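Local coordinates for protein pectinesterase (Sitophilus oryzae, PDB 4PMH) that catalyses the hydrolysis of pectin methyl esters to pectate and methanol and probably serves the digestion of plant cell walls, at residues F21-Y26 against Q311-K315; W30-I35 against Q187-H191; C148-F152 against S165-S169; Y215-I221 against I235-F241. All coordinates share one frame. Residues are numbered along the deposited sequence.

Contact 1: F21-Y26 against Q311-K315; sequences FTTATY and QLIIK
A right-handed parallel beta-helix, the fold of the pectinesterase family, has an outer wall that other parts of the chain can cover, and here an N-terminal turn and short helix do so. Residues 21-26 lie against strand 311-315 of the ten-stranded parallel sheet. The strand is extended, so Gln311, Ile313 and Lys315 point toward the helix while Leu312 points away. The closest CA pair is Phe21-Ile313, at 7.9 Å. Phe21 and Thr22 are extended. Thr22 is the N-cap: in its p rotamer, OG1 accepts from Thr25 N at 3.1 Å, and the helical turn then carries Tyr26 back to the strand. Phe21 (m rotamer) presents one ring face to CD1 of Ile313 (chi1 m, chi2 t), a CH-pi contact. Tyr26, also m, reaches across beside it and packs on further aromatics, stacking with Phe268 and meeting Tyr265 edge-to-face. Polar contacts flank this apolar middle. At one end of the contact, Tyr26 OH donates to OE1 of Gln311 (t) at 2.9 Å, the oxygen lying near the plane of the tyrosine ring; OE1 also accepts from Gly266 N. At the other end Lys315 is stretched out with all four chi angles t, so that its ammonium group meets a backbone carbonyl: NZ of Lys315 donates to O of Phe21 at 2.9 Å.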
loop_
_atom_site.group_PDB
_atom_site.type_symbol
_atom_site.label_atom_id
_atom_site.label_comp_id
_atom_site.label_asym_id
_atom_site.label_seq_id
_atom_site.Cartn_x
_atom_site.Cartn_y
_atom_site.Cartn_z
ATOM N N PHE A 21 -4.603 20.278 -0.043
ATOM C CA PHE A 21 -4.276 18.877 -0.331
ATOM C C PHE A 21 -3.644 18.738 -1.682
ATOM O O PHE A 21 -4.322 18.650 -2.703
ATOM C CB PHE A 21 -5.538 18.037 -0.246
ATOM C CG PHE A 21 -6.214 18.144 1.067
ATOM C CD1 PHE A 21 -5.707 17.486 2.175
ATOM C CD2 PHE A 21 -7.334 18.952 1.214
ATOM C CE1 PHE A 21 -6.337 17.582 3.399
ATOM C CE2 PHE A 21 -7.961 19.069 2.438
ATOM C CZ PHE A 21 -7.464 18.384 3.532
ATOM N N THR A 22 -2.321 18.706 -1.673
ATOM C CA THR A 22 -1.518 18.693 -2.870
ATOM C C THR A 22 -0.316 17.789 -2.570
ATOM O O THR A 22 -0.062 17.460 -1.403
ATOM C CB THR A 22 -1.003 20.112 -3.201
ATOM O OG1 THR A 22 -0.038 20.502 -2.216
ATOM C CG2 THR A 22 -2.137 21.114 -3.207
ATOM N N THR A 23 0.447 17.418 -3.591
ATOM C CA THR A 23 1.645 16.610 -3.359
ATOM C C THR A 23 2.563 17.296 -2.356
ATOM O O THR A 23 3.097 16.650 -1.456
ATOM C CB THR A 23 2.458 16.324 -4.650
ATOM O OG1 THR A 23 2.946 17.570 -5.181
ATOM C CG2 THR A 23 1.621 15.588 -5.697
ATOM N N ALA A 24 2.735 18.606 -2.511
ATOM C CA ALA A 24 3.618 19.373 -1.639
ATOM C C ALA A 24 3.158 19.345 -0.182
ATOM O O ALA A 24 3.932 19.339 0.758
ATOM C CB ALA A 24 3.697 20.813 -2.133
ATOM N N THR A 25 1.861 19.347 -0.024
ATOM C CA THR A 25 1.245 19.414 1.247
ATOM C C THR A 25 1.358 18.053 1.973
ATOM O O THR A 25 1.784 17.983 3.139
ATOM C CB THR A 25 -0.163 19.968 0.983
ATOM O OG1 THR A 25 -0.197 21.362 1.353
ATOM C CG2 THR A 25 -1.182 19.229 1.636
ATOM N N TYR A 26 1.048 16.974 1.263
ATOM C CA TYR A 26 1.229 15.606 1.798
ATOM C C TYR A 26 2.705 15.229 2.075
ATOM O O TYR A 26 3.013 14.431 2.977
ATOM C CB TYR A 26 0.540 14.600 0.849
ATOM C CG TYR A 26 -0.926 14.391 1.117
ATOM C CD1 TYR A 26 -1.897 15.243 0.592
ATOM C CD2 TYR A 26 -1.359 13.308 1.875
ATOM C CE1 TYR A 26 -3.239 15.051 0.852
ATOM C CE2 TYR A 26 -2.697 13.112 2.140
ATOM C CZ TYR A 26 -3.631 13.985 1.627
ATOM O OH TYR A 26 -4.950 13.766 1.887
ATOM N N GLN A 311 -7.902 8.496 6.515
ATOM C CA GLN A 311 -7.939 9.721 5.717
ATOM C C GLN A 311 -7.515 9.405 4.297
ATOM O O GLN A 311 -6.474 8.777 4.088
ATOM C CB GLN A 311 -7.030 10.789 6.321
ATOM C CG GLN A 311 -7.338 12.231 5.914
ATOM C CD GLN A 311 -6.797 12.642 4.559
ATOM O OE1 GLN A 311 -5.820 12.076 4.059
ATOM N NE2 GLN A 311 -7.444 13.635 3.943
ATOM N N LEU A 312 -8.330 9.856 3.336
ATOM C CA LEU A 312 -8.124 9.608 1.915
ATOM C C LEU A 312 -8.741 10.708 1.056
ATOM O O LEU A 312 -9.907 10.994 1.175
ATOM C CB LEU A 312 -8.776 8.289 1.497
ATOM C CG LEU A 312 -8.844 7.990 0.008
ATOM C CD1 LEU A 312 -7.471 7.867 -0.646
ATOM C CD2 LEU A 312 -9.611 6.695 -0.188
ATOM N N ILE A 313 -7.941 11.284 0.178
ATOM C CA ILE A 313 -8.428 12.189 -0.848
ATOM C C ILE A 313 -8.088 11.647 -2.239
ATOM O O ILE A 313 -6.934 11.319 -2.521
ATOM C CB ILE A 313 -7.839 13.578 -0.639
ATOM C CG1 ILE A 313 -8.486 14.175 0.616
ATOM C CG2 ILE A 313 -8.077 14.466 -1.874
ATOM C CD1 ILE A 313 -7.869 15.480 1.032
ATOM N N ILE A 314 -9.108 11.526 -3.089
ATOM C CA ILE A 314 -8.913 11.197 -4.505
ATOM C C ILE A 314 -9.186 12.455 -5.302
ATOM O O ILE A 314 -10.310 12.950 -5.319
ATOM C CB ILE A 314 -9.819 10.063 -4.958
ATOM C CG1 ILE A 314 -9.507 8.800 -4.158
ATOM C CG2 ILE A 314 -9.627 9.791 -6.447
ATOM C CD1 ILE A 314 -10.565 7.730 -4.250
ATOM N N LYS A 315 -8.137 12.987 -5.921
ATOM C CA LYS A 315 -8.178 14.283 -6.607
ATOM C C LYS A 315 -7.747 14.175 -8.073
ATOM O O LYS A 315 -6.723 13.560 -8.367
ATOM C CB LYS A 315 -7.208 15.231 -5.908
ATOM C CG LYS A 315 -7.074 16.609 -6.539
ATOM C CD LYS A 315 -6.433 17.553 -5.533
ATOM C CE LYS A 315 -6.215 18.951 -6.100
ATOM N NZ LYS A 315 -5.520 19.805 -5.103
#

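Contact 2: W30-I35 against Q187-H191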
loop_
_atom_site.group_PDB
_atom_site.type_symbol
_atom_site.label_atom_id
_atom_site.label_comp_id
_atom_site.label_asym_id
_atom_site.label_seq_id
_atom_site.Cartn_x
_atom_site.Cartn_y
_atom_site.Cartn_z
ATOM N N TRP A 30 9.266 16.906 2.995
ATOM C CA TRP A 30 10.129 15.947 2.327
ATOM C C TRP A 30 10.269 16.312 0.845
ATOM O O TRP A 30 9.294 16.595 0.168
ATOM C CB TRP A 30 9.606 14.518 2.494
ATOM C CG TRP A 30 10.371 13.494 1.721
ATOM C CD1 TRP A 30 11.721 13.476 1.464
ATOM C CD2 TRP A 30 9.832 12.320 1.105
ATOM N NE1 TRP A 30 12.048 12.357 0.726
ATOM C CE2 TRP A 30 10.909 11.631 0.496
ATOM C CE3 TRP A 30 8.550 11.778 1.017
ATOM C CZ2 TRP A 30 10.726 10.436 -0.211
ATOM C CZ3 TRP A 30 8.374 10.580 0.331
ATOM C CH2 TRP A 30 9.453 9.928 -0.276
ATOM N N SER A 31 11.501 16.333 0.372
ATOM C CA SER A 31 11.791 16.579 -1.030
ATOM C C SER A 31 12.429 15.308 -1.615
ATOM O O SER A 31 13.630 15.065 -1.438
ATOM C CB SER A 31 12.704 17.774 -1.141
ATOM O OG SER A 31 13.691 17.748 -0.127
ATOM N N PRO A 32 11.601 14.466 -2.257
ATOM C CA PRO A 32 12.050 13.153 -2.731
ATOM C C PRO A 32 13.134 13.269 -3.801
ATOM O O PRO A 32 12.991 14.066 -4.726
ATOM C CB PRO A 32 10.786 12.534 -3.323
ATOM C CG PRO A 32 9.651 13.294 -2.721
ATOM C CD PRO A 32 10.169 14.683 -2.525
ATOM N N PRO A 33 14.226 12.507 -3.657
ATOM C CA PRO A 33 15.209 12.561 -4.733
ATOM C C PRO A 33 14.699 11.917 -6.021
ATOM O O PRO A 33 13.853 11.020 -5.975
ATOM C CB PRO A 33 16.431 11.852 -4.160
ATOM C CG PRO A 33 15.981 11.154 -2.916
ATOM C CD PRO A 33 14.687 11.747 -2.482
ATOM N N SER A 34 15.185 12.412 -7.157
ATOM C CA SER A 34 14.927 11.789 -8.464
ATOM C C SER A 34 15.347 10.338 -8.411
ATOM O O SER A 34 16.375 10.032 -7.832
ATOM C CB SER A 34 15.781 12.444 -9.541
ATOM O OG SER A 34 17.167 12.221 -9.247
ATOM N N ILE A 35 14.571 9.446 -9.007
ATOM C CA ILE A 35 15.018 8.072 -9.118
ATOM C C ILE A 35 15.905 8.072 -10.342
ATOM O O ILE A 35 15.535 8.601 -11.389
ATOM C CB ILE A 35 13.877 7.047 -9.254
ATOM C CG1 ILE A 35 13.105 6.930 -7.940
ATOM C CG2 ILE A 35 14.427 5.668 -9.583
ATOM C CD1 ILE A 35 12.292 8.150 -7.604
ATOM N N GLN A 187 10.070 8.125 3.941
ATOM C CA GLN A 187 10.749 8.465 2.695
ATOM C C GLN A 187 10.957 7.304 1.741
ATOM O O GLN A 187 11.993 7.210 1.074
ATOM C CB GLN A 187 12.067 9.214 2.974
ATOM C CG GLN A 187 11.832 10.412 3.873
ATOM C CD GLN A 187 13.072 11.205 4.167
ATOM O OE1 GLN A 187 14.063 11.176 3.411
ATOM N NE2 GLN A 187 13.033 11.942 5.280
ATOM N N ILE A 188 9.952 6.441 1.647
ATOM C CA ILE A 188 9.954 5.352 0.684
ATOM C C ILE A 188 9.398 5.824 -0.660
ATOM O O ILE A 188 8.376 6.517 -0.729
ATOM C CB ILE A 188 9.090 4.163 1.150
ATOM C CG1 ILE A 188 9.401 3.790 2.592
ATOM C CG2 ILE A 188 9.332 2.957 0.250
ATOM C CD1 ILE A 188 10.868 3.667 2.911
ATOM N N GLN A 189 10.056 5.426 -1.734
ATOM C CA GLN A 189 9.648 5.812 -3.062
ATOM C C GLN A 189 9.454 4.540 -3.871
ATOM O O GLN A 189 10.341 3.685 -3.906
ATOM C CB GLN A 189 10.726 6.680 -3.712
ATOM C CG GLN A 189 11.057 7.956 -2.970
ATOM C CD GLN A 189 12.264 8.654 -3.576
ATOM O OE1 GLN A 189 13.375 8.526 -3.082
ATOM N NE2 GLN A 189 12.056 9.362 -4.672
ATOM N N ILE A 190 8.290 4.408 -4.498
ATOM C CA ILE A 190 7.975 3.254 -5.348
ATOM C C ILE A 190 7.668 3.794 -6.740
ATOM O O ILE A 190 6.736 4.585 -6.907
ATOM C CB ILE A 190 6.731 2.505 -4.840
ATOM C CG1 ILE A 190 6.909 2.031 -3.410
ATOM C CG2 ILE A 190 6.416 1.326 -5.744
ATOM C CD1 ILE A 190 6.781 3.115 -2.375
ATOM N N HIS A 191 8.455 3.413 -7.741
ATOM C CA HIS A 191 8.350 4.044 -9.048
ATOM C C HIS A 191 8.348 3.011 -10.158
ATOM O O HIS A 191 9.239 2.168 -10.220
ATOM C CB HIS A 191 9.486 5.035 -9.230
ATOM C CG HIS A 191 9.510 5.708 -10.567
ATOM N ND1 HIS A 191 8.469 6.482 -11.032
ATOM C CD2 HIS A 191 10.478 5.775 -11.513
ATOM C CE1 HIS A 191 8.779 6.965 -12.224
ATOM N NE2 HIS A 191 9.994 6.556 -12.538
HETATM O O HOH W 1 14.679 10.848 0.835
#
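On the outer face of this parallel beta-helix, the loop 30-35 docks on strand 188-191 of the long parallel sheet, mainly through Trp30 and Ile35. The two segments run in roughly the same direction, 33° apart, with the CA of Pro32 nearest that of Gln187 (7.3 Å) and the CA of Ile35 nearest that of His191 (7.8 Å). Trp30, in the t rotamer, buries the most surface. One face of its indole covers Gln187, whose CG sits 3.7 Å from the centroid of the five-membered ring, almost on the ring normal, while the edge of the indole approaches Ile188 O and Gln189 CG, the latter 3.7 Å from Trp30 CH2. Gln189 comes second. Its amide lies between the prolines and Ile35, and OE1 is hydrogen-bonded to Gln160 NE2 on the neighbouring strand, leaving NE2 to turn to the loop. Ile35, third in area, packs CD1 near that amide and CB 4.3 Å from CD2 of His191, whose ND1 is hydrogen-bonded to Thr217 OG1. A water completes the far end, accepting from Trp30 NE1 at 3.0 Å and donating to Gln187 OE1 at 2.7 Å. The direct polar link is a single, nearly straight hydrogen bond, Gln189 NE2 to Pro33 O, at 2.8 Å.

Contact 3: C148-F152 against S165-S169; sequences CSTVF and SIENS
Side chains from two walls of one coil meet here in a buried interior. Residues 148-152 lead into strand 152-154, while residues 165-168 form a strand of another sheet. The facing parts run in almost opposite directions, 174° apart, with Val151 nearest Asn168 (CA-CA 6.4 Å) and Phe152 nearest Ile166 (7.1 Å). Thr150 is extended, Val151 has helix-like backbone angles (-77/-47), and Phe152 returns to extended values; this kink lets the two consecutive side chains both point toward the strand. Val151 in its t rotamer straddles the backbone opposite: CG1 lies 4.0 Å from Ile166 CG2, while CG2 lies 3.5 Å from Glu167 O and 3.8 Å from Asn168 CB. Ile166 (chi1 m, chi2 t) extends CD1 to within 3.6 Å of CD2 of Phe152, whose t rotamer brings the ring to that methyl. The CA-to-CB bond of Glu167 points away, and its OE1 is hydrogen-bonded to Thr104 OG1. Asn168, chi1 t, brings ND2 to 2.8 Å from Ser149 O at an angle too poor for a hydrogen bond; ND2 is instead hydrogen-bonded to Met107 O and Val179 O. Ser149 OG is hydrogen-bonded to Thr146 O and Val179 N. The Ser149 side chain is about 6 Å from those of Gln177 and Asp200, by similarity a substrate-binding residue and the proton donor. Such interlocking of two walls, Ile166 against Val151 and Phe152, typifies the parallel beta-helix interior.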
loop_
_atom_site.group_PDB
_atom_site.type_symbol
_atom_site.label_atom_id
_atom_site.label_comp_id
_atom_site.label_asym_id
_atom_site.label_seq_id
_atom_site.Cartn_x
_atom_site.Cartn_y
_atom_site.Cartn_z
ATOM N N CYS A 148 3.375 -10.896 8.644
ATOM C CA CYS A 148 4.359 -11.908 8.219
ATOM C C CYS A 148 4.057 -12.533 6.837
ATOM O O CYS A 148 4.891 -13.244 6.256
ATOM C CB CYS A 148 4.520 -13.010 9.285
ATOM S SG CYS A 148 5.424 -12.469 10.763
ATOM N N SER A 149 2.880 -12.261 6.291
ATOM C CA SER A 149 2.559 -12.714 4.946
ATOM C C SER A 149 3.314 -11.903 3.868
ATOM O O SER A 149 3.261 -12.259 2.687
ATOM C CB SER A 149 1.056 -12.654 4.703
ATOM O OG SER A 149 0.623 -11.324 4.422
ATOM N N THR A 150 4.013 -10.839 4.282
ATOM C CA THR A 150 4.568 -9.859 3.341
ATOM C C THR A 150 5.680 -10.443 2.508
ATOM O O THR A 150 6.619 -11.019 3.054
ATOM C CB THR A 150 5.100 -8.600 4.057
ATOM O OG1 THR A 150 4.033 -7.930 4.735
ATOM C CG2 THR A 150 5.723 -7.630 3.052
ATOM N N VAL A 151 5.582 -10.277 1.192
ATOM C CA VAL A 151 6.634 -10.741 0.267
ATOM C C VAL A 151 7.865 -9.806 0.245
ATOM O O VAL A 151 8.996 -10.269 0.362
ATOM C CB VAL A 151 6.060 -10.987 -1.152
ATOM C CG1 VAL A 151 7.155 -11.261 -2.169
ATOM C CG2 VAL A 151 5.048 -12.121 -1.106
ATOM N N PHE A 152 7.630 -8.503 0.149
ATOM C CA PHE A 152 8.684 -7.481 0.178
ATOM C C PHE A 152 8.395 -6.526 1.359
ATOM O O PHE A 152 7.414 -5.778 1.344
ATOM C CB PHE A 152 8.645 -6.746 -1.159
ATOM C CG PHE A 152 9.922 -6.053 -1.561
ATOM C CD1 PHE A 152 10.423 -4.980 -0.829
ATOM C CD2 PHE A 152 10.552 -6.391 -2.756
ATOM C CE1 PHE A 152 11.576 -4.317 -1.243
ATOM C CE2 PHE A 152 11.690 -5.725 -3.185
ATOM C CZ PHE A 152 12.200 -4.675 -2.423
ATOM N N SER A 165 8.081 -6.130 -10.234
ATOM C CA SER A 165 6.763 -6.607 -9.852
ATOM C C SER A 165 6.865 -7.399 -8.551
ATOM O O SER A 165 7.722 -8.285 -8.409
ATOM C CB SER A 165 6.204 -7.509 -10.957
ATOM O OG SER A 165 6.024 -6.826 -12.197
ATOM N N ILE A 166 5.963 -7.121 -7.620
ATOM C CA ILE A 166 5.891 -7.860 -6.379
ATOM C C ILE A 166 4.502 -8.443 -6.265
ATOM O O ILE A 166 3.513 -7.727 -6.398
ATOM C CB ILE A 166 6.153 -6.971 -5.127
ATOM C CG1 ILE A 166 7.474 -6.191 -5.251
ATOM C CG2 ILE A 166 6.184 -7.821 -3.876
ATOM C CD1 ILE A 166 7.608 -5.027 -4.295
ATOM N N GLU A 167 4.429 -9.735 -5.981
ATOM C CA GLU A 167 3.161 -10.419 -5.949
ATOM C C GLU A 167 3.052 -11.354 -4.768
ATOM O O GLU A 167 3.968 -12.118 -4.485
ATOM C CB GLU A 167 2.981 -11.244 -7.237
ATOM C CG GLU A 167 1.774 -12.168 -7.195
ATOM C CD GLU A 167 1.550 -12.842 -8.520
ATOM O OE1 GLU A 167 2.517 -13.439 -9.033
ATOM O OE2 GLU A 167 0.419 -12.747 -9.044
ATOM N N ASN A 168 1.902 -11.313 -4.105
ATOM C CA ASN A 168 1.499 -12.409 -3.228
ATOM C C ASN A 168 0.220 -13.012 -3.828
ATOM O O ASN A 168 -0.848 -12.401 -3.823
ATOM C CB ASN A 168 1.320 -11.921 -1.793
ATOM C CG ASN A 168 1.224 -13.063 -0.789
ATOM O OD1 ASN A 168 0.794 -14.179 -1.122
ATOM N ND2 ASN A 168 1.639 -12.792 0.448
ATOM N N SER A 169 0.358 -14.213 -4.366
ATOM C CA SER A 169 -0.625 -14.780 -5.280
ATOM C C SER A 169 -1.708 -15.565 -4.548
ATOM O O SER A 169 -2.546 -16.184 -5.180
ATOM C CB SER A 169 0.057 -15.670 -6.320
ATOM O OG SER A 169 0.735 -16.778 -5.733
#

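Contact 4: Y215-I221 against I235-F241; sequences YYTNTYI and IFESCTF
Two successive coils lie side by side and repeat each other's shape. Strand 215-217 runs parallel to strand 235-237 (axes 4.7 Å apart, 13°), and after a sharp bend residues 220-221 pair with 240-241, always at an offset of twenty residues. The bend comes at Asn218 and Ser238, both with left-handed helical backbone angles (50/45 and 58/45), so the two corners nest. Backbone hydrogen bonds join the coils: Tyr216 N to Ile235 O (2.7 Å), Glu237 N to Tyr216 O (2.8 Å), Asn218 N to Glu237 O (3.3 Å), Thr240 N to Thr219 O (2.9 Å) and Ile221 N to Thr240 O (2.8 Å). Inside the bend, Tyr216 and Phe236, both m, form an offset stack, centroids 4.5 Å apart and planes at 22°. The Ile221 side chain (m, t) fills the hollow between two aromatic rings, its CD1 being 3.8 Å from Phe236 CE1 and 3.6 Å from Phe241 CE2. Cys239 SG plugs the inner corner, 3.8 Å from Tyr216 CB. On the opposite face, Tyr215 (t) leans across Ile235, CE1 to CG2 at 3.6 Å, and its OH donates to Glu237 OE1 in a very short 2.3 Å bond, while Tyr220 CD1 rests 4.0 Å from Thr240 CG2. Side chains stacked on equivalent positions of neighbouring coils, an aromatic pair among them, with aligned corners, typify the right-handed parallel beta-helix.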
loop_
_atom_site.group_PDB
_atom_site.type_symbol
_atom_site.label_atom_id
_atom_site.label_comp_id
_atom_site.label_asym_id
_atom_site.label_seq_id
_atom_site.Cartn_x
_atom_site.Cartn_y
_atom_site.Cartn_z
ATOM N N TYR A 215 5.870 7.623 -1.506
ATOM C CA TYR A 215 5.534 8.263 -2.756
ATOM C C TYR A 215 5.572 7.219 -3.855
ATOM O O TYR A 215 6.656 6.694 -4.200
ATOM C CB TYR A 215 6.540 9.363 -3.080
ATOM C CG TYR A 215 6.061 10.442 -4.034
ATOM C CD1 TYR A 215 5.042 10.230 -4.946
ATOM C CD2 TYR A 215 6.664 11.689 -4.025
ATOM C CE1 TYR A 215 4.615 11.236 -5.806
ATOM C CE2 TYR A 215 6.253 12.694 -4.889
ATOM C CZ TYR A 215 5.222 12.449 -5.780
ATOM O OH TYR A 215 4.805 13.448 -6.641
ATOM N N TYR A 216 4.391 6.938 -4.380
ATOM C CA TYR A 216 4.163 6.013 -5.475
ATOM C C TYR A 216 3.948 6.784 -6.770
ATOM O O TYR A 216 3.067 7.590 -6.856
ATOM C CB TYR A 216 2.913 5.190 -5.195
ATOM C CG TYR A 216 3.062 4.313 -3.989
ATOM C CD1 TYR A 216 2.986 4.837 -2.694
ATOM C CD2 TYR A 216 3.312 2.958 -4.136
ATOM C CE1 TYR A 216 3.152 4.014 -1.577
ATOM C CE2 TYR A 216 3.474 2.142 -3.048
ATOM C CZ TYR A 216 3.400 2.670 -1.770
ATOM O OH TYR A 216 3.574 1.817 -0.713
ATOM N N THR A 217 4.759 6.504 -7.777
ATOM C CA THR A 217 4.633 7.115 -9.086
ATOM C C THR A 217 4.629 6.042 -10.151
ATOM O O THR A 217 5.375 5.065 -10.051
ATOM C CB THR A 217 5.805 8.079 -9.370
ATOM O OG1 THR A 217 7.030 7.472 -8.961
ATOM C CG2 THR A 217 5.621 9.354 -8.602
ATOM N N ASN A 218 3.779 6.226 -11.160
ATOM C CA ASN A 218 3.721 5.350 -12.310
ATOM C C ASN A 218 3.634 3.886 -11.946
ATOM O O ASN A 218 4.287 3.068 -12.527
ATOM C CB ASN A 218 4.906 5.625 -13.225
ATOM C CG ASN A 218 4.973 7.077 -13.643
ATOM O OD1 ASN A 218 5.332 7.953 -12.855
ATOM N ND2 ASN A 218 4.587 7.348 -14.868
ATOM N N THR A 219 2.774 3.574 -10.992
ATOM C CA THR A 219 2.725 2.257 -10.409
ATOM C C THR A 219 1.309 1.666 -10.514
ATOM O O THR A 219 0.291 2.375 -10.369
ATOM C CB THR A 219 3.279 2.332 -8.969
ATOM O OG1 THR A 219 4.700 2.530 -9.036
ATOM C CG2 THR A 219 2.976 1.062 -8.155
ATOM N N TYR A 220 1.288 0.361 -10.787
ATOM C CA TYR A 220 0.095 -0.440 -11.008
ATOM C C TYR A 220 -0.142 -1.332 -9.781
ATOM O O TYR A 220 0.745 -2.087 -9.363
ATOM C CB TYR A 220 0.288 -1.339 -12.251
ATOM C CG TYR A 220 -0.848 -2.312 -12.496
ATOM C CD1 TYR A 220 -1.993 -1.918 -13.199
ATOM C CD2 TYR A 220 -0.795 -3.622 -12.011
ATOM C CE1 TYR A 220 -3.034 -2.806 -13.428
ATOM C CE2 TYR A 220 -1.846 -4.517 -12.228
ATOM C CZ TYR A 220 -2.956 -4.108 -12.934
ATOM O OH TYR A 220 -4.005 -4.977 -13.130
ATOM N N ILE A 221 -1.342 -1.256 -9.226
ATOM C CA ILE A 221 -1.669 -1.944 -8.009
ATOM C C ILE A 221 -3.016 -2.648 -8.180
ATOM O O ILE A 221 -4.010 -1.998 -8.533
ATOM C CB ILE A 221 -1.754 -0.954 -6.805
ATOM C CG1 ILE A 221 -0.503 -0.078 -6.725
ATOM C CG2 ILE A 221 -1.971 -1.708 -5.496
ATOM C CD1 ILE A 221 -0.639 1.105 -5.809
ATOM N N ILE A 235 1.368 9.085 -0.988
ATOM C CA ILE A 235 0.978 9.800 -2.192
ATOM C C ILE A 235 1.060 8.845 -3.377
ATOM O O ILE A 235 2.069 8.147 -3.547
ATOM C CB ILE A 235 1.923 10.990 -2.434
ATOM C CG1 ILE A 235 1.777 11.986 -1.289
ATOM C CG2 ILE A 235 1.678 11.634 -3.786
ATOM C CD1 ILE A 235 2.962 12.918 -1.139
ATOM N N PHE A 236 0.004 8.809 -4.183
ATOM C CA PHE A 236 -0.060 7.963 -5.371
ATOM C C PHE A 236 -0.311 8.877 -6.547
ATOM O O PHE A 236 -1.417 9.388 -6.697
ATOM C CB PHE A 236 -1.208 6.969 -5.263
ATOM C CG PHE A 236 -1.067 6.007 -4.132
ATOM C CD1 PHE A 236 -0.420 4.783 -4.314
ATOM C CD2 PHE A 236 -1.575 6.313 -2.875
ATOM C CE1 PHE A 236 -0.295 3.893 -3.265
ATOM C CE2 PHE A 236 -1.443 5.420 -1.821
ATOM C CZ PHE A 236 -0.808 4.208 -2.019
ATOM N N GLU A 237 0.719 9.120 -7.354
ATOM C CA GLU A 237 0.607 10.041 -8.489
ATOM C C GLU A 237 0.822 9.261 -9.786
ATOM O O GLU A 237 1.831 8.541 -9.925
ATOM C CB GLU A 237 1.627 11.194 -8.359
ATOM C CG GLU A 237 1.621 12.128 -9.542
ATOM C CD GLU A 237 2.555 13.325 -9.405
ATOM O OE1 GLU A 237 3.402 13.367 -8.487
ATOM O OE2 GLU A 237 2.438 14.243 -10.252
ATOM N N SER A 238 -0.120 9.401 -10.723
ATOM C CA SER A 238 -0.073 8.696 -12.012
ATOM C C SER A 238 -0.014 7.184 -11.824
ATOM O O SER A 238 0.754 6.499 -12.463
ATOM C CB SER A 238 1.070 9.183 -12.895
ATOM O OG SER A 238 0.978 10.601 -13.030
ATOM N N CYS A 239 -0.849 6.691 -10.938
ATOM C CA CYS A 239 -0.890 5.273 -10.622
ATOM C C CYS A 239 -2.173 4.689 -11.169
ATOM O O CYS A 239 -3.071 5.427 -11.540
ATOM C CB CYS A 239 -0.825 5.074 -9.108
ATOM S SG CYS A 239 0.807 5.328 -8.384
ATOM N N THR A 240 -2.236 3.358 -11.247
ATOM C CA THR A 240 -3.441 2.669 -11.655
ATOM C C THR A 240 -3.802 1.661 -10.583
ATOM O O THR A 240 -2.937 0.886 -10.162
ATOM C CB THR A 240 -3.267 1.950 -13.014
ATOM O OG1 THR A 240 -3.027 2.919 -14.044
ATOM C CG2 THR A 240 -4.509 1.163 -13.393
ATOM N N PHE A 241 -5.062 1.680 -10.160
ATOM C CA PHE A 241 -5.587 0.750 -9.168
ATOM C C PHE A 241 -6.630 -0.124 -9.862
ATOM O O PHE A 241 -7.620 0.403 -10.413
ATOM C CB PHE A 241 -6.243 1.507 -8.002
ATOM C CG PHE A 241 -5.324 2.469 -7.296
ATOM C CD1 PHE A 241 -5.167 3.764 -7.766
ATOM C CD2 PHE A 241 -4.613 2.078 -6.165
ATOM C CE1 PHE A 241 -4.306 4.653 -7.122
ATOM C CE2 PHE A 241 -3.746 2.949 -5.530
ATOM C CZ PHE A 241 -3.588 4.248 -6.014
#

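Read together, the four contacts sample the beta-helix from outside to inside. Contacts 1 and 2 cover the outer face of the ten-stranded sheet with adjoining pieces of the N-terminal region, the first buried and the second partly open; both combine an aromatic face with a side-chain amide, contact 1 adding a lysine-to-carbonyl bond. Contact 3 lies within the coils, joins different sheets and is mainly apolar, with no hydrogen bond between its two segments. Contact 4 is the wall itself, bonded through its backbone, with an apolar inner side and a more polar outer one. It touches both outer contacts: Ile235 CD1 packs 3.6 Å from Tyr26 CB of contact 1, and Thr217 OG1 lies 2.7 Å from His191 ND1 of contact 2, a probable hydrogen bond.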